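Local coordinates for protein endonuclease PI-MtuI (Mycobacterium tuberculosis, PDB 2IMZ) that probably excises itself from its host RecA precursor by protein splicing, joining the flanking sequences, and is here reduced to the splicing domain, at residues Ser47-Gly52 with Thr148-Val153; His30-Ala35 with Thr158-Gly163. The protein carries 1 engineered substitution. All blocks are in the same frame, centred on the assembly; numbering follows the deposited sequence.

Interaction 1: Ser47-Gly52 with Thr148-Val153. With ZN (zinc ion), chain C.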
# COMPACT_ATOMS: atom_id res chain seq x y z
N SER A 47 -8.55 -6.81 4.92
CA SER A 47 -7.89 -7.81 4.08
C SER A 47 -6.66 -8.34 4.80
O SER A 47 -6.01 -7.60 5.55
CB SER A 47 -7.48 -7.23 2.73
OG SER A 47 -8.60 -6.76 2.01
N TRP A 48 -6.33 -9.60 4.55
CA TRP A 48 -5.19 -10.27 5.19
C TRP A 48 -4.32 -10.96 4.14
O TRP A 48 -4.84 -11.68 3.28
CB TRP A 48 -5.71 -11.31 6.19
CG TRP A 48 -6.65 -10.74 7.20
CD1 TRP A 48 -6.33 -10.28 8.44
CD2 TRP A 48 -8.05 -10.52 7.03
NE1 TRP A 48 -7.45 -9.77 9.06
CE2 TRP A 48 -8.52 -9.91 8.21
CE3 TRP A 48 -8.96 -10.77 5.99
CZ2 TRP A 48 -9.86 -9.54 8.39
CZ3 TRP A 48 -10.29 -10.41 6.17
CH2 TRP A 48 -10.73 -9.80 7.36
N PHE A 49 -3.01 -10.77 4.23
CA PHE A 49 -2.11 -11.40 3.27
C PHE A 49 -0.92 -12.12 3.88
O PHE A 49 -0.19 -11.57 4.70
CB PHE A 49 -1.59 -10.36 2.27
CG PHE A 49 -2.67 -9.52 1.64
CD1 PHE A 49 -3.15 -8.39 2.29
CD2 PHE A 49 -3.24 -9.89 0.43
CE1 PHE A 49 -4.18 -7.63 1.73
CE2 PHE A 49 -4.26 -9.14 -0.14
CZ PHE A 49 -4.74 -8.00 0.51
N ASP A 50 -0.74 -13.38 3.48
CA ASP A 50 0.40 -14.18 3.92
C ASP A 50 1.34 -14.05 2.73
O ASP A 50 1.11 -14.66 1.68
CB ASP A 50 -0.00 -15.65 4.12
CG ASP A 50 1.14 -16.50 4.63
OD1 ASP A 50 2.27 -16.35 4.13
OD2 ASP A 50 0.90 -17.34 5.52
N GLN A 51 2.40 -13.27 2.90
CA GLN A 51 3.34 -12.99 1.82
C GLN A 51 4.52 -13.94 1.64
O GLN A 51 5.39 -13.69 0.80
CB GLN A 51 3.85 -11.56 1.97
CG GLN A 51 2.74 -10.52 2.16
CD GLN A 51 1.88 -10.35 0.93
OE1 GLN A 51 1.76 -9.25 0.39
NE2 GLN A 51 1.26 -11.44 0.48
N GLY A 52 4.56 -15.01 2.42
CA GLY A 52 5.65 -15.96 2.31
C GLY A 52 6.95 -15.47 2.92
O GLY A 52 7.01 -14.39 3.51
N THR A 148 6.65 -13.33 6.09
CA THR A 148 6.14 -11.96 6.11
C THR A 148 4.65 -11.89 5.84
O THR A 148 4.05 -12.82 5.29
CB THR A 148 6.90 -11.08 5.09
OG1 THR A 148 6.71 -11.59 3.77
CG2 THR A 148 8.39 -11.08 5.41
N PHE A 149 4.05 -10.77 6.23
CA PHE A 149 2.62 -10.57 6.09
C PHE A 149 2.27 -9.12 5.78
O PHE A 149 3.11 -8.23 5.86
CB PHE A 149 1.91 -10.97 7.38
CG PHE A 149 2.30 -12.33 7.89
CD1 PHE A 149 3.49 -12.51 8.59
CD2 PHE A 149 1.51 -13.44 7.61
CE1 PHE A 149 3.89 -13.78 9.01
CE2 PHE A 149 1.90 -14.71 8.02
CZ PHE A 149 3.09 -14.88 8.72
N ASP A 150 1.00 -8.90 5.45
CA ASP A 150 0.51 -7.57 5.12
C ASP A 150 -0.96 -7.48 5.52
O ASP A 150 -1.65 -8.50 5.61
CB ASP A 150 0.69 -7.32 3.62
CG ASP A 150 0.75 -5.85 3.28
OD1 ASP A 150 1.51 -5.11 3.95
OD2 ASP A 150 0.06 -5.43 2.32
N LEU A 151 -1.44 -6.27 5.77
CA LEU A 151 -2.83 -6.05 6.15
C LEU A 151 -3.41 -4.85 5.41
O LEU A 151 -2.68 -3.91 5.11
CB LEU A 151 -2.94 -5.77 7.65
CG LEU A 151 -2.44 -6.83 8.64
CD1 LEU A 151 -2.41 -6.24 10.06
CD2 LEU A 151 -3.36 -8.05 8.58
N GLU A 152 -4.70 -4.90 5.10
CA GLU A 152 -5.36 -3.77 4.46
C GLU A 152 -6.24 -3.14 5.52
O GLU A 152 -7.04 -3.82 6.16
CB GLU A 152 -6.22 -4.19 3.27
CG GLU A 152 -5.47 -4.27 1.95
CD GLU A 152 -4.73 -2.99 1.61
OE1 GLU A 152 -5.35 -1.90 1.51
OE2 GLU A 152 -3.50 -3.07 1.44
N VAL A 153 -6.08 -1.83 5.69
CA VAL A 153 -6.82 -1.05 6.66
C VAL A 153 -7.81 -0.16 5.91
O VAL A 153 -7.43 0.63 5.06
CB VAL A 153 -5.87 -0.17 7.50
CG1 VAL A 153 -6.66 0.69 8.48
CG2 VAL A 153 -4.88 -1.05 8.25
ZN ZN C . -3.96 -0.22 1.30
O HOH W 1 4.49 -16.05 5.44
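Glu152 and Phe49 share one face of an antiparallel strand pair and show how a sheet can present a metal ligand. The glutamate stem packs first against Ser47, CB to CB, the two residues forming a hydrogen-bonded pair. Its CG then meets Phe49 CE1 at 3.6 Å, near the plane of the ring at its edge, with ring and carboxylate planes 74° apart. The chain bends at chi2 (-54°), which turns CD off the extended line, and OE1 binds zinc at 2.2 Å. His157 of the same chain and His167 of the second subunit are further ligands, while OE2 is salt-bridged to Lys74 of that subunit. Asp150 OD2 takes the same lysine, so two neighbouring acids share one cation. The side chain of Gln51 crosses that of Asp150 at a slant, its amide plane nearly parallel to the carboxylate, with OE1 3.9 Å from Asp150 CB.

The other face carries Trp48, Leu151, Asp50 and Phe149. Leu151 CD2 approaches Trp48 CD1 obliquely at 3.7 Å; farther along, the Asp50 carboxylate and the Phe149 ring lie side by side, pointing the same way. Asp50 CG is anti to the backbone N (chi1 -178°), and OD1 accepts from Gly52 N to close an Asx turn. A water joins the same OD1 to Thr148 O. Across the end of the pair, Gly52 O is gripped twice by one residue, at 2.8 Å from Thr148 N and 2.8 Å from Thr148 OG1.

Phe49 and Asp150 exchange a pair of backbone bonds, Glu152 N donates to Ser47 O and Gln51 N to Thr148 O. Strands 40-52 and 134-153 are neighbours in the curled antiparallel sheet of the intein (Hint) splicing domain, one face contributing Glu152 to a zinc site that bridges two subunits.

Interaction 2: His30-Ala35 with Thr158-Gly163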
# COMPACT_ATOMS: atom_id res chain seq x y z
N HIS A 30 -8.89 -3.62 14.97
CA HIS A 30 -8.79 -2.21 14.60
C HIS A 30 -7.32 -1.87 14.79
O HIS A 30 -6.61 -2.53 15.55
CB HIS A 30 -9.63 -1.32 15.52
CG HIS A 30 -11.07 -1.27 15.15
ND1 HIS A 30 -11.98 -2.23 15.57
CD2 HIS A 30 -11.77 -0.41 14.38
CE1 HIS A 30 -13.17 -1.95 15.06
NE2 HIS A 30 -13.07 -0.85 14.33
N VAL A 31 -6.86 -0.85 14.08
CA VAL A 31 -5.47 -0.42 14.19
C VAL A 31 -5.46 1.09 14.32
O VAL A 31 -6.49 1.75 14.14
CB VAL A 31 -4.65 -0.77 12.92
CG1 VAL A 31 -4.69 -2.25 12.66
CG2 VAL A 31 -5.18 0.01 11.72
N VAL A 32 -4.30 1.64 14.66
CA VAL A 32 -4.14 3.08 14.73
C VAL A 32 -3.73 3.45 13.31
O VAL A 32 -2.69 3.00 12.82
CB VAL A 32 -3.00 3.50 15.68
CG1 VAL A 32 -2.80 5.01 15.60
CG2 VAL A 32 -3.33 3.08 17.11
N ALA A 33 -4.56 4.23 12.63
CA ALA A 33 -4.28 4.64 11.26
C ALA A 33 -4.11 6.14 11.17
O ALA A 33 -4.83 6.90 11.83
CB ALA A 33 -5.40 4.18 10.34
N ALA A 34 -3.16 6.58 10.35
CA ALA A 34 -2.91 8.00 10.17
C ALA A 34 -3.61 8.53 8.93
O ALA A 34 -3.56 7.91 7.86
CB ALA A 34 -1.40 8.25 10.05
N ALA A 35 -4.26 9.68 9.07
CA ALA A 35 -4.97 10.32 7.97
C ALA A 35 -4.00 11.27 7.26
O ALA A 35 -2.88 11.50 7.73
CB ALA A 35 -6.18 11.09 8.49
N THR A 158 -3.09 2.92 6.22
CA THR A 158 -1.90 3.00 7.06
C THR A 158 -2.20 2.31 8.39
O THR A 158 -3.36 2.04 8.70
CB THR A 158 -1.49 4.47 7.35
OG1 THR A 158 -2.52 5.13 8.08
CG2 THR A 158 -1.22 5.23 6.05
N LEU A 159 -1.17 2.00 9.15
CA LEU A 159 -1.35 1.36 10.45
C LEU A 159 -0.08 1.45 11.27
O LEU A 159 1.01 1.66 10.73
CB LEU A 159 -1.72 -0.12 10.30
CG LEU A 159 -0.59 -1.06 9.86
CD1 LEU A 159 -0.87 -2.48 10.33
CD2 LEU A 159 -0.44 -0.99 8.36
N VAL A 160 -0.23 1.30 12.58
CA VAL A 160 0.91 1.34 13.47
C VAL A 160 1.36 -0.09 13.72
O VAL A 160 0.57 -0.95 14.10
CB VAL A 160 0.55 2.02 14.80
CG1 VAL A 160 1.65 1.79 15.83
CG2 VAL A 160 0.35 3.52 14.57
N ALA A 161 2.64 -0.34 13.45
CA ALA A 161 3.26 -1.65 13.64
C ALA A 161 4.52 -1.36 14.46
O ALA A 161 5.32 -0.51 14.07
CB ALA A 161 3.63 -2.27 12.29
N GLU A 162 4.69 -2.08 15.57
CA GLU A 162 5.83 -1.87 16.46
C GLU A 162 5.89 -0.39 16.86
O GLU A 162 6.97 0.18 17.06
CB GLU A 162 7.15 -2.28 15.78
CG GLU A 162 7.32 -3.78 15.62
CD GLU A 162 7.33 -4.53 16.94
OE1 GLU A 162 7.95 -4.02 17.90
OE2 GLU A 162 6.74 -5.62 17.02
N GLY A 163 4.71 0.22 16.99
CA GLY A 163 4.62 1.61 17.38
C GLY A 163 4.94 2.66 16.33
O GLY A 163 4.86 3.85 16.61
O HOH W 2 -1.98 -0.20 15.01
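Val32 and Val160 meet where strands 30-34 and 159-161 pass 4.8 Å apart at an angle of 111°, the backbones coming close where they cross and diverging beyond. At that point Leu159 CA sends a CA-H...O contact to Val32 O, at 3.2 Å. A water spans the diverging chains just beyond, accepting from Val32 N and donating to Val160 O.

The two valines lie side by side, pointing the same way. Val160 CG2 carries the contact, resting 3.5 Å from Val32 CB and nearly as close to Val32 CG1. It stands beside its own backbone N, anti to the carbonyl carbon, whereas CG1 is anti to N (chi1 168°). Val31 and Leu159 cross obliquely instead: the branch CG2 of the valine touches Leu159 CB at 3.7 Å, and the rest of the leucine continues toward Ile8 and Leu151.

Thr158 supplies the polar part. Its OG1 sits between the backbone N and the carbonyl carbon (chi1 63°), a placement that brings it to Ala34 N, from which it accepts a hydrogen bond of 2.8 Å. A side-chain oxygen, not a backbone carbonyl, thus accepts this N-H. Ala33 CB packs 3.4 Å from Thr158 O, a buried carbonyl for which the model contains no partner.

Strand 7-9 and Val153 close over the apolar part of this cluster, and strand 30-34 has its regular backbone partner in strand 40-52. What results is a steep crossing of two short strands in the hydrophobic core of the all-beta intein splicing domain, joining the C-terminal hairpin 159-161/164-166 to the edge of the larger sheet.

In the fold
The centres of interactions 1 and 2 lie about 14 Å apart, yet the two touch. Along the chain the order is 30-35, 47-52, 148-153, 158-163, so interaction 2 encloses interaction 1 in sequence. Strands 30-34 and 40-52 are successive and neighbours in one antiparallel sheet, and 134-153 pairs with 40-52; strand 159-161 follows and belongs to a separate hairpin. Val153 and Leu151 form the junction, Val153 with CG1 on Val31 CG2 and CG2 on Leu159 CB, Leu151 with CD1 on Leu159 CD1. Early and late parts of the sequence are thereby brought together within one intein splicing domain, consistent with the need of splicing to hold both chain ends close.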